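PDB 6QE2: monoacylglycerol lipase from Palaeococcus ferrophilus, which probably hydrolyses monoacylglycerols to free fatty acids and glycerol, as an archaeal serine hydrolase of the alpha/beta-hydrolase fold. Local coordinates for residues Lys119-Ser122 with Phe123-Ala126; Arg212-Phe215 with Glu216-Lys219. All blocks are in the same frame, centred on the assembly; numbering follows the deposited sequence.

Contact 1 (Lys119-Ser122 with Phe123-Ala126)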
loop_
_atom_site.group_PDB
_atom_site.type_symbol
_atom_site.label_atom_id
_atom_site.label_comp_id
_atom_site.label_asym_id
_atom_site.label_seq_id
_atom_site.Cartn_x
_atom_site.Cartn_y
_atom_site.Cartn_z
ATOM N N LYS A 119 -3.774 -12.986 13.597
ATOM C CA LYS A 119 -3.024 -12.562 14.771
ATOM C C LYS A 119 -3.672 -11.375 15.471
ATOM O O LYS A 119 -3.322 -11.081 16.620
ATOM C CB LYS A 119 -1.586 -12.219 14.379
ATOM C CG LYS A 119 -0.794 -13.402 13.859
ATOM C CD LYS A 119 -0.770 -14.534 14.876
ATOM C CE LYS A 119 0.013 -15.729 14.359
ATOM N NZ LYS A 119 0.148 -16.799 15.387
ATOM N N THR A 120 -4.570 -10.657 14.792
ATOM C CA THR A 120 -5.228 -9.505 15.391
ATOM C C THR A 120 -6.537 -9.961 16.019
ATOM O O THR A 120 -7.479 -10.297 15.285
ATOM C CB THR A 120 -5.490 -8.430 14.349
ATOM O OG1 THR A 120 -4.268 -8.102 13.671
ATOM C CG2 THR A 120 -6.035 -7.180 15.009
ATOM N N PRO A 121 -6.656 -9.982 17.345
ATOM C CA PRO A 121 -7.918 -10.407 17.958
ATOM C C PRO A 121 -9.053 -9.448 17.626
ATOM O O PRO A 121 -8.847 -8.251 17.420
ATOM C CB PRO A 121 -7.603 -10.419 19.459
ATOM C CG PRO A 121 -6.423 -9.530 19.617
ATOM C CD PRO A 121 -5.632 -9.635 18.346
ATOM N N SER A 122 -10.271 -9.996 17.595
ATOM C CA SER A 122 -11.436 -9.200 17.218
ATOM C C SER A 122 -11.659 -8.026 18.163
ATOM O O SER A 122 -12.146 -6.973 17.734
ATOM C CB SER A 122 -12.684 -10.083 17.172
ATOM O OG SER A 122 -12.930 -10.674 18.435
ATOM N N PHE A 123 -11.322 -8.177 19.446
ATOM C CA PHE A 123 -11.520 -7.056 20.355
ATOM C C PHE A 123 -10.594 -5.892 20.036
ATOM O O PHE A 123 -10.908 -4.754 20.398
ATOM C CB PHE A 123 -11.356 -7.494 21.816
ATOM C CG PHE A 123 -9.942 -7.843 22.219
ATOM C CD1 PHE A 123 -9.038 -6.852 22.575
ATOM C CD2 PHE A 123 -9.538 -9.163 22.300
ATOM C CE1 PHE A 123 -7.753 -7.172 22.963
ATOM C CE2 PHE A 123 -8.252 -9.487 22.694
ATOM C CZ PHE A 123 -7.360 -8.489 23.022
ATOM N N MET A 124 -9.467 -6.147 19.363
ATOM C CA MET A 124 -8.575 -5.054 18.994
ATOM C C MET A 124 -9.215 -4.155 17.944
ATOM O O MET A 124 -9.022 -2.932 17.959
ATOM C CB MET A 124 -7.250 -5.617 18.482
ATOM C CG MET A 124 -6.084 -4.688 18.700
ATOM S SD MET A 124 -5.866 -4.403 20.459
ATOM C CE MET A 124 -5.242 -5.992 20.973
ATOM N N VAL A 125 -10.000 -4.745 17.041
ATOM C CA VAL A 125 -10.752 -3.953 16.072
ATOM C C VAL A 125 -11.776 -3.080 16.787
ATOM O O VAL A 125 -11.914 -1.888 16.495
ATOM C CB VAL A 125 -11.411 -4.869 15.025
ATOM C CG1 VAL A 125 -12.282 -4.064 14.082
ATOM C CG2 VAL A 125 -10.344 -5.621 14.244
ATOM N N ALA A 126 -12.509 -3.663 17.739
ATOM C CA ALA A 126 -13.484 -2.887 18.496
ATOM C C ALA A 126 -12.805 -1.816 19.341
ATOM O O ALA A 126 -13.332 -0.709 19.491
ATOM C CB ALA A 126 -14.324 -3.816 19.376
#
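P121 and F123 pack against each other where the chain enters helix 122-134, the first helix in the excursion between strands 106-110 and 195-200 that, as in other monoglyceride lipases, probably forms the cap over the alpha/beta-hydrolase core. The main apolar interaction is a CH-pi contact: P121 CG sits over one face of the F123 ring, 4.0 Å from its centroid and 29° off the normal, while P121 CB approaches the ring atom F123 CE2 at 3.4 Å. The ring reaches back over the proline because F123 CG lies between its own backbone N and carbonyl carbon (chi1 70°). A second aliphatic touch is made by T120, whose CG2 meets M124 CB at 4.0 Å, the two side chains crossing at about a right angle.

Backbone bonds open the helix. M124 N donates to P121 O at 2.9 Å; S122 O receives weak bonds from V125 N and from A126 N, the latter long at 3.3 Å but fairly straight.

M124, which also touches the bound lauryl dimethylamine-N-oxide, bends at chi2 (62°) and again at the next torsion, bringing its methyl CE to 4.0 Å from P121 CG.

Contact 2 (Arg212-Phe215 with Glu216-Lys219); sequences RRLF and EELK
R213 and E216, three residues apart on helix 209-217, form a salt bridge in which a single carboxylate oxygen takes both terminal nitrogens. R213 NH2 gives E216 OE1 a nearly straight bond of 2.6 Å (165°); R213 NH1 adds a weak one to the same E216 OE1 at 3.2 Å. The oxygen lies in the guanidinium plane, at its edge, yet is met from above its own carboxylate plane; the two flat groups stand 79° apart. Bends at chi2 (-63°) and chi3 carry the guanidinium round beside E216, and R213 NE is held by a second acid, E209. A leucine in place of R213 would probably leave E216 OE1 without its cationic mate and take from E209 one of its two arginine partners, R212 remaining. The other oxygen, E216 OE2, accepts a bond from a water that also donates to R212 O.

The helix belongs to the beta-alpha-beta unit between strands 195-200 and 223-228, and here it runs out. E217 N still donates to R213 O at 3.0 Å and L218 N to L214 O at 2.9 Å, but L218 then leaves helical geometry. The E217 side chain lies back along R213 O, and its OE2 is hydrogen-bonded to H185 ND1.

On the buried side, L214 CG lies 4.3 Å from L218 CG. F215 packs on I225 of strand 223-228, and its ring makes a cation-pi contact with K223.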
loop_
_atom_site.group_PDB
_atom_site.type_symbol
_atom_site.label_atom_id
_atom_site.label_comp_id
_atom_site.label_asym_id
_atom_site.label_seq_id
_atom_site.Cartn_x
_atom_site.Cartn_y
_atom_site.Cartn_z
ATOM N N ARG A 212 -8.851 -11.891 -2.921
ATOM C CA ARG A 212 -9.676 -12.773 -3.725
ATOM C C ARG A 212 -11.127 -12.323 -3.671
ATOM O O ARG A 212 -11.802 -12.359 -4.671
ATOM C CB ARG A 212 -9.532 -14.232 -3.293
ATOM C CG ARG A 212 -8.114 -14.762 -3.329
ATOM C CD ARG A 212 -8.048 -16.267 -3.115
ATOM N NE ARG A 212 -6.676 -16.736 -2.978
ATOM C CZ ARG A 212 -6.131 -17.122 -1.836
ATOM N NH1 ARG A 212 -6.847 -17.117 -0.731
ATOM N NH2 ARG A 212 -4.877 -17.521 -1.797
ATOM N N ARG A 213 -11.618 -11.927 -2.501
ATOM C CA ARG A 213 -12.985 -11.434 -2.412
ATOM C C ARG A 213 -13.156 -10.141 -3.189
ATOM O O ARG A 213 -14.126 -9.952 -3.879
ATOM C CB ARG A 213 -13.422 -11.198 -0.976
ATOM C CG ARG A 213 -13.461 -12.422 -0.098
ATOM C CD ARG A 213 -14.468 -13.453 -0.567
ATOM N NE ARG A 213 -13.805 -14.489 -1.335
ATOM C CZ ARG A 213 -14.106 -14.790 -2.587
ATOM N NH1 ARG A 213 -13.428 -15.736 -3.217
ATOM N NH2 ARG A 213 -15.092 -14.155 -3.196
ATOM N N LEU A 214 -12.176 -9.256 -3.086
ATOM C CA LEU A 214 -12.236 -7.984 -3.780
ATOM C C LEU A 214 -12.272 -8.182 -5.288
ATOM O O LEU A 214 -13.015 -7.520 -5.979
ATOM C CB LEU A 214 -11.063 -7.083 -3.415
ATOM C CG LEU A 214 -11.129 -5.721 -4.103
ATOM C CD1 LEU A 214 -12.283 -4.909 -3.563
ATOM C CD2 LEU A 214 -9.835 -4.960 -3.951
ATOM N N PHE A 215 -11.502 -9.139 -5.782
ATOM C CA PHE A 215 -11.446 -9.400 -7.201
ATOM C C PHE A 215 -12.833 -9.766 -7.720
ATOM O O PHE A 215 -13.268 -9.264 -8.735
ATOM C CB PHE A 215 -10.473 -10.543 -7.447
ATOM C CG PHE A 215 -10.324 -10.914 -8.885
ATOM C CD1 PHE A 215 -9.462 -10.219 -9.697
ATOM C CD2 PHE A 215 -11.037 -11.962 -9.419
ATOM C CE1 PHE A 215 -9.314 -10.560 -11.014
ATOM C CE2 PHE A 215 -10.892 -12.310 -10.741
ATOM C CZ PHE A 215 -10.029 -11.604 -11.538
ATOM N N GLU A 216 -13.530 -10.627 -6.999
ATOM C CA GLU A 216 -14.883 -11.024 -7.357
ATOM C C GLU A 216 -15.894 -9.889 -7.188
ATOM O O GLU A 216 -16.897 -9.841 -7.866
ATOM C CB GLU A 216 -15.267 -12.309 -6.626
ATOM C CG GLU A 216 -14.121 -13.295 -6.694
ATOM C CD GLU A 216 -14.498 -14.734 -6.449
ATOM O OE1 GLU A 216 -15.366 -14.997 -5.607
ATOM O OE2 GLU A 216 -13.893 -15.602 -7.096
ATOM N N GLU A 217 -15.614 -8.978 -6.267
ATOM C CA GLU A 217 -16.504 -7.863 -5.990
ATOM C C GLU A 217 -16.370 -6.755 -7.022
ATOM O O GLU A 217 -17.291 -6.000 -7.245
ATOM C CB GLU A 217 -16.239 -7.303 -4.595
ATOM C CG GLU A 217 -16.825 -8.145 -3.482
ATOM C CD GLU A 217 -16.123 -7.946 -2.158
ATOM O OE1 GLU A 217 -16.605 -8.463 -1.144
ATOM O OE2 GLU A 217 -15.088 -7.276 -2.137
ATOM N N LEU A 218 -15.210 -6.658 -7.650
ATOM C CA LEU A 218 -14.996 -5.630 -8.645
ATOM C C LEU A 218 -15.881 -5.846 -9.859
ATOM O O LEU A 218 -16.161 -6.973 -10.227
ATOM C CB LEU A 218 -13.547 -5.624 -9.100
ATOM C CG LEU A 218 -12.458 -5.217 -8.120
ATOM C CD1 LEU A 218 -11.117 -5.617 -8.693
ATOM C CD2 LEU A 218 -12.502 -3.727 -7.846
ATOM N N LYS A 219 -16.307 -4.751 -10.477
ATOM C CA LYS A 219 -17.136 -4.815 -11.670
ATOM C C LYS A 219 -16.356 -4.412 -12.909
ATOM O O LYS A 219 -16.776 -4.691 -14.018
ATOM C CB LYS A 219 -18.379 -3.954 -11.523
ATOM C CG LYS A 219 -19.442 -4.586 -10.647
ATOM C CD LYS A 219 -19.807 -5.980 -11.122
ATOM C CE LYS A 219 -20.178 -6.884 -9.959
ATOM N NZ LYS A 219 -19.055 -7.798 -9.611
HETATM O O HOH W 1 -10.984 -14.602 -6.429
#

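In the fold
Contact 1 opens the probable cap and contact 2 closes a helix of the hydrolase core; their centres are 24 Å apart and their nearest atoms about 15 Å, so they do not touch. The bound lauryl dimethylamine-N-oxide relates them unequally: the M124 side chain of contact 1 is about 4 Å from it, the L214 side chain of contact 2 about 14 Å. The detergent may lie where a lipid substrate would. In sequence, contact 2 follows D203, which with S87 and H233 probably forms the catalytic triad. L214 also touches L114, in the loop that leads on to contact 1.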